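Local coordinates for protein staphylococcal enterotoxin-like toxin (Staphylococcus aureus, PDB 4DXF) that probably binds sialylated host glycans as a staphylococcal superantigen-like protein with the two-domain superantigen fold, at residues T43-N48 with K63-Y68. Sequence-based numbering, arbitrary orientation.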
ATOM      1  N   THR A  43      -8.695 -19.890   8.472  1.00 41.17           N
ATOM      2  CA  THR A  43      -8.125 -19.192   9.589  1.00 39.96           C
ATOM      3  C   THR A  43      -8.330 -17.699   9.429  1.00 40.26           C
ATOM      4  O   THR A  43      -8.028 -16.924  10.333  1.00 40.07           O
ATOM      5  CB  THR A  43      -6.640 -19.590   9.774  1.00 40.22           C
ATOM      6  OG1 THR A  43      -5.985 -19.573   8.496  1.00 40.54           O
ATOM      7  CG2 THR A  43      -6.574 -21.033  10.368  1.00 38.40           C
ATOM      8  N   ILE A  44      -8.848 -17.283   8.266  1.00 40.11           N
ATOM      9  CA  ILE A  44      -9.281 -15.872   8.114  1.00 38.61           C
ATOM     10  C   ILE A  44     -10.418 -15.748   7.148  1.00 36.28           C
ATOM     11  O   ILE A  44     -10.725 -16.659   6.393  1.00 36.97           O
ATOM     12  CB  ILE A  44      -8.158 -14.867   7.692  1.00 38.19           C
ATOM     13  CG1 ILE A  44      -7.575 -15.244   6.337  1.00 39.38           C
ATOM     14  CG2 ILE A  44      -7.115 -14.674   8.872  1.00 42.07           C
ATOM     15  CD1 ILE A  44      -6.669 -14.165   5.796  1.00 41.47           C
ATOM     16  N   ARG A  45     -10.975 -14.557   7.156  1.00 34.43           N
ATOM     17  CA  ARG A  45     -12.114 -14.208   6.346  1.00 31.78           C
ATOM     18  C   ARG A  45     -11.666 -13.325   5.173  1.00 30.35           C
ATOM     19  O   ARG A  45     -10.570 -12.711   5.215  1.00 29.76           O
ATOM     20  CB  ARG A  45     -13.077 -13.447   7.244  1.00 31.86           C
ATOM     21  CG  ARG A  45     -13.703 -14.430   8.302  1.00 31.31           C
ATOM     22  CD  ARG A  45     -14.396 -13.660   9.333  1.00 35.50           C
ATOM     23  NE  ARG A  45     -15.542 -12.874   8.847  1.00 35.56           N
ATOM     24  CZ  ARG A  45     -15.638 -11.536   8.909  1.00 37.90           C
ATOM     25  NH1 ARG A  45     -14.639 -10.765   9.382  1.00 36.30           N
ATOM     26  NH2 ARG A  45     -16.744 -10.941   8.460  1.00 35.19           N
ATOM     27  N   PHE A  46     -12.527 -13.296   4.156  1.00 28.50           N
ATOM     28  CA  PHE A  46     -12.253 -12.642   2.872  1.00 26.75           C
ATOM     29  C   PHE A  46     -13.429 -11.762   2.512  1.00 27.29           C
ATOM     30  O   PHE A  46     -14.568 -12.056   2.850  1.00 27.55           O
ATOM     31  CB  PHE A  46     -11.996 -13.613   1.753  1.00 25.40           C
ATOM     32  CG  PHE A  46     -10.765 -14.498   1.987  1.00 30.44           C
ATOM     33  CD1 PHE A  46      -9.492 -14.010   1.745  1.00 33.19           C
ATOM     34  CD2 PHE A  46     -10.914 -15.788   2.480  1.00 30.70           C
ATOM     35  CE1 PHE A  46      -8.329 -14.789   1.986  1.00 35.26           C
ATOM     36  CE2 PHE A  46      -9.766 -16.589   2.736  1.00 34.66           C
ATOM     37  CZ  PHE A  46      -8.490 -16.083   2.470  1.00 35.15           C
ATOM     38  N   MET A  47     -13.112 -10.649   1.889  1.00 24.74           N
ATOM     39  CA  MET A  47     -14.114  -9.835   1.173  1.00 24.69           C
ATOM     40  C   MET A  47     -13.976 -10.176  -0.313  1.00 25.30           C
ATOM     41  O   MET A  47     -12.893 -10.012  -0.918  1.00 25.57           O
ATOM     42  CB  MET A  47     -13.875  -8.315   1.443  1.00 21.65           C
ATOM     43  CG  MET A  47     -14.939  -7.459   0.606  1.00 23.98           C
ATOM     44  SD  MET A  47     -14.812  -5.750   0.860  1.00 26.10           S
ATOM     45  CE  MET A  47     -15.421  -5.495   2.467  1.00 27.55           C
ATOM     46  N   ASN A  48     -15.067 -10.629  -0.939  1.00 23.59           N
ATOM     47  CA  ASN A  48     -15.068 -10.974  -2.357  1.00 24.42           C
ATOM     48  C   ASN A  48     -15.458  -9.711  -3.159  1.00 25.15           C
ATOM     49  O   ASN A  48     -16.456  -9.064  -2.851  1.00 24.56           O
ATOM     50  CB  ASN A  48     -16.088 -12.090  -2.635  1.00 25.93           C
ATOM     51  CG  ASN A  48     -15.653 -13.420  -2.033  1.00 27.94           C
ATOM     52  OD1 ASN A  48     -14.769 -14.101  -2.583  1.00 27.06           O
ATOM     53  ND2 ASN A  48     -16.146 -13.696  -0.852  1.00 27.81           N
ATOM     54  N   LYS A  63      -7.380  -4.546  11.440  1.00 30.95           N
ATOM     55  CA  LYS A  63      -8.639  -3.905  11.865  1.00 33.16           C
ATOM     56  C   LYS A  63      -9.858  -4.276  10.991  1.00 32.30           C
ATOM     57  O   LYS A  63     -10.997  -4.205  11.468  1.00 32.42           O
ATOM     58  CB  LYS A  63      -8.503  -2.390  11.925  1.00 33.15           C
ATOM     59  CG  LYS A  63      -7.692  -1.857  13.143  1.00 38.47           C
ATOM     60  CD  LYS A  63      -7.822  -0.326  13.272  1.00 42.52           C
ATOM     61  CE  LYS A  63      -6.724   0.321  14.163  1.00 43.73           C
ATOM     62  NZ  LYS A  63      -5.326   0.094  13.595  1.00 41.06           N
ATOM     63  N   ASP A  64      -9.616  -4.732   9.760  1.00 31.86           N
ATOM     64  CA  ASP A  64     -10.690  -5.112   8.833  1.00 32.24           C
ATOM     65  C   ASP A  64     -11.567  -6.256   9.283  1.00 33.56           C
ATOM     66  O   ASP A  64     -12.695  -6.368   8.788  1.00 32.34           O
ATOM     67  CB  ASP A  64     -10.156  -5.441   7.439  1.00 30.99           C
ATOM     68  CG  ASP A  64      -9.924  -4.201   6.615  1.00 28.90           C
ATOM     69  OD1 ASP A  64     -10.244  -3.071   7.077  1.00 26.88           O
ATOM     70  OD2 ASP A  64      -9.397  -4.363   5.497  1.00 32.76           O
ATOM     71  N   ASP A  65     -11.048  -7.153  10.127  1.00 33.94           N
ATOM     72  CA  ASP A  65     -11.817  -8.336  10.459  1.00 35.93           C
ATOM     73  C   ASP A  65     -13.037  -7.954  11.273  1.00 35.38           C
ATOM     74  O   ASP A  65     -14.131  -8.377  10.924  1.00 36.81           O
ATOM     75  CB  ASP A  65     -11.006  -9.448  11.131  1.00 35.65           C
ATOM     76  CG  ASP A  65     -11.855 -10.699  11.373  1.00 38.98           C
ATOM     77  OD1 ASP A  65     -12.130 -11.464  10.413  1.00 42.65           O
ATOM     78  OD2 ASP A  65     -12.248 -10.890  12.532  1.00 41.80           O
ATOM     79  N   LYS A  66     -12.881  -7.064  12.256  1.00 36.41           N
ATOM     80  CA  LYS A  66     -14.038  -6.595  13.069  1.00 37.63           C
ATOM     81  C   LYS A  66     -14.835  -5.555  12.326  1.00 37.01           C
ATOM     82  O   LYS A  66     -16.015  -5.359  12.613  1.00 37.88           O
ATOM     83  CB  LYS A  66     -13.598  -5.943  14.390  1.00 38.19           C
ATOM     84  CG  LYS A  66     -13.244  -6.897  15.524  1.00 42.08           C
ATOM     85  CD  LYS A  66     -12.478  -6.114  16.626  1.00 47.91           C
ATOM     86  CE  LYS A  66     -12.051  -6.979  17.829  1.00 49.92           C
ATOM     87  NZ  LYS A  66     -11.342  -8.195  17.362  1.00 51.24           N
ATOM     88  N   LYS A  67     -14.190  -4.871  11.382  1.00 35.30           N
ATOM     89  CA  LYS A  67     -14.800  -3.747  10.698  1.00 33.88           C
ATOM     90  C   LYS A  67     -15.909  -4.221   9.766  1.00 32.14           C
ATOM     91  O   LYS A  67     -16.939  -3.552   9.638  1.00 32.69           O
ATOM     92  CB  LYS A  67     -13.727  -3.014   9.869  1.00 33.54           C
ATOM     93  CG  LYS A  67     -14.198  -1.691   9.240  1.00 35.39           C
ATOM     94  CD  LYS A  67     -12.998  -0.921   8.640  1.00 34.66           C
ATOM     95  CE  LYS A  67     -13.425   0.347   7.926  1.00 36.13           C
ATOM     96  NZ  LYS A  67     -12.217   1.230   7.562  1.00 34.59           N
ATOM     97  N   TYR A  68     -15.700  -5.353   9.102  1.00 31.37           N
ATOM     98  CA  TYR A  68     -16.656  -5.857   8.092  1.00 32.31           C
ATOM     99  C   TYR A  68     -17.299  -7.211   8.439  1.00 31.95           C
ATOM    100  O   TYR A  68     -16.658  -8.260   8.279  1.00 31.51           O
ATOM    101  CB  TYR A  68     -16.021  -6.006   6.706  1.00 31.59           C
ATOM    102  CG  TYR A  68     -15.411  -4.746   6.196  1.00 30.61           C
ATOM    103  CD1 TYR A  68     -16.195  -3.752   5.628  1.00 30.33           C
ATOM    104  CD2 TYR A  68     -14.026  -4.566   6.263  1.00 27.87           C
ATOM    105  CE1 TYR A  68     -15.592  -2.547   5.136  1.00 29.00           C
ATOM    106  CE2 TYR A  68     -13.434  -3.379   5.838  1.00 26.50           C
ATOM    107  CZ  TYR A  68     -14.220  -2.398   5.220  1.00 27.69           C
ATOM    108  OH  TYR A  68     -13.636  -1.213   4.781  1.00 26.53           O
TER
HETATM  109  O   HOH W   1     -10.210 -12.294   8.979  1.00 30.85           O
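Arg45 reaches from the segment 43-48, which runs into a strand of the OB-fold domain, to Asp65 and Tyr68 at the short helix 64-67, and shows how one guanidinium can tie the chain leading into a barrel strand to the end of a helix. Its two terminal nitrogens divide the work. Arg45 NH1 forms a salt bridge with Asp65 OD1 at 2.8 Å, nearly straight at 164°. Arg45 NH2 donates to the backbone carbonyl of Tyr68, 2.7 Å from Tyr68 O, in the carbonyl plane and on a lone pair. Both acceptors lie near the guanidinium plane, so together they fix its rotation. A weaker, bent bond joins NH1 to the carbonyl of Asp65. Tyr68 is where the chain leaves helical geometry, and the positive charge sits at this C-terminal end, where it is probably favourable to the helix dipole.

The carboxylate is not paired side by side with the guanidinium: the two planes stand 83° apart, and NH1 meets OD1 from above the carboxylate. OD1 also takes a bond from a water, which in turn accepts from Arg45 N, so OD1 and the water together link the arginine's backbone N to its NH1.

Beyond the charges, Met47 points inward from strand 46-49 toward the phenol of Tyr68. Ile37 of the adjacent strand 33-37 and Ile97 of strand 92-99 touch both side chains, and His73 meets the tyrosine edge-to-face. A bend at chi3 (-72°) ends the otherwise extended methionine in a CH-pi contact, its CE 3.8 Å from the Tyr68 ring centroid, while Lys67 CG lies over the opposite face.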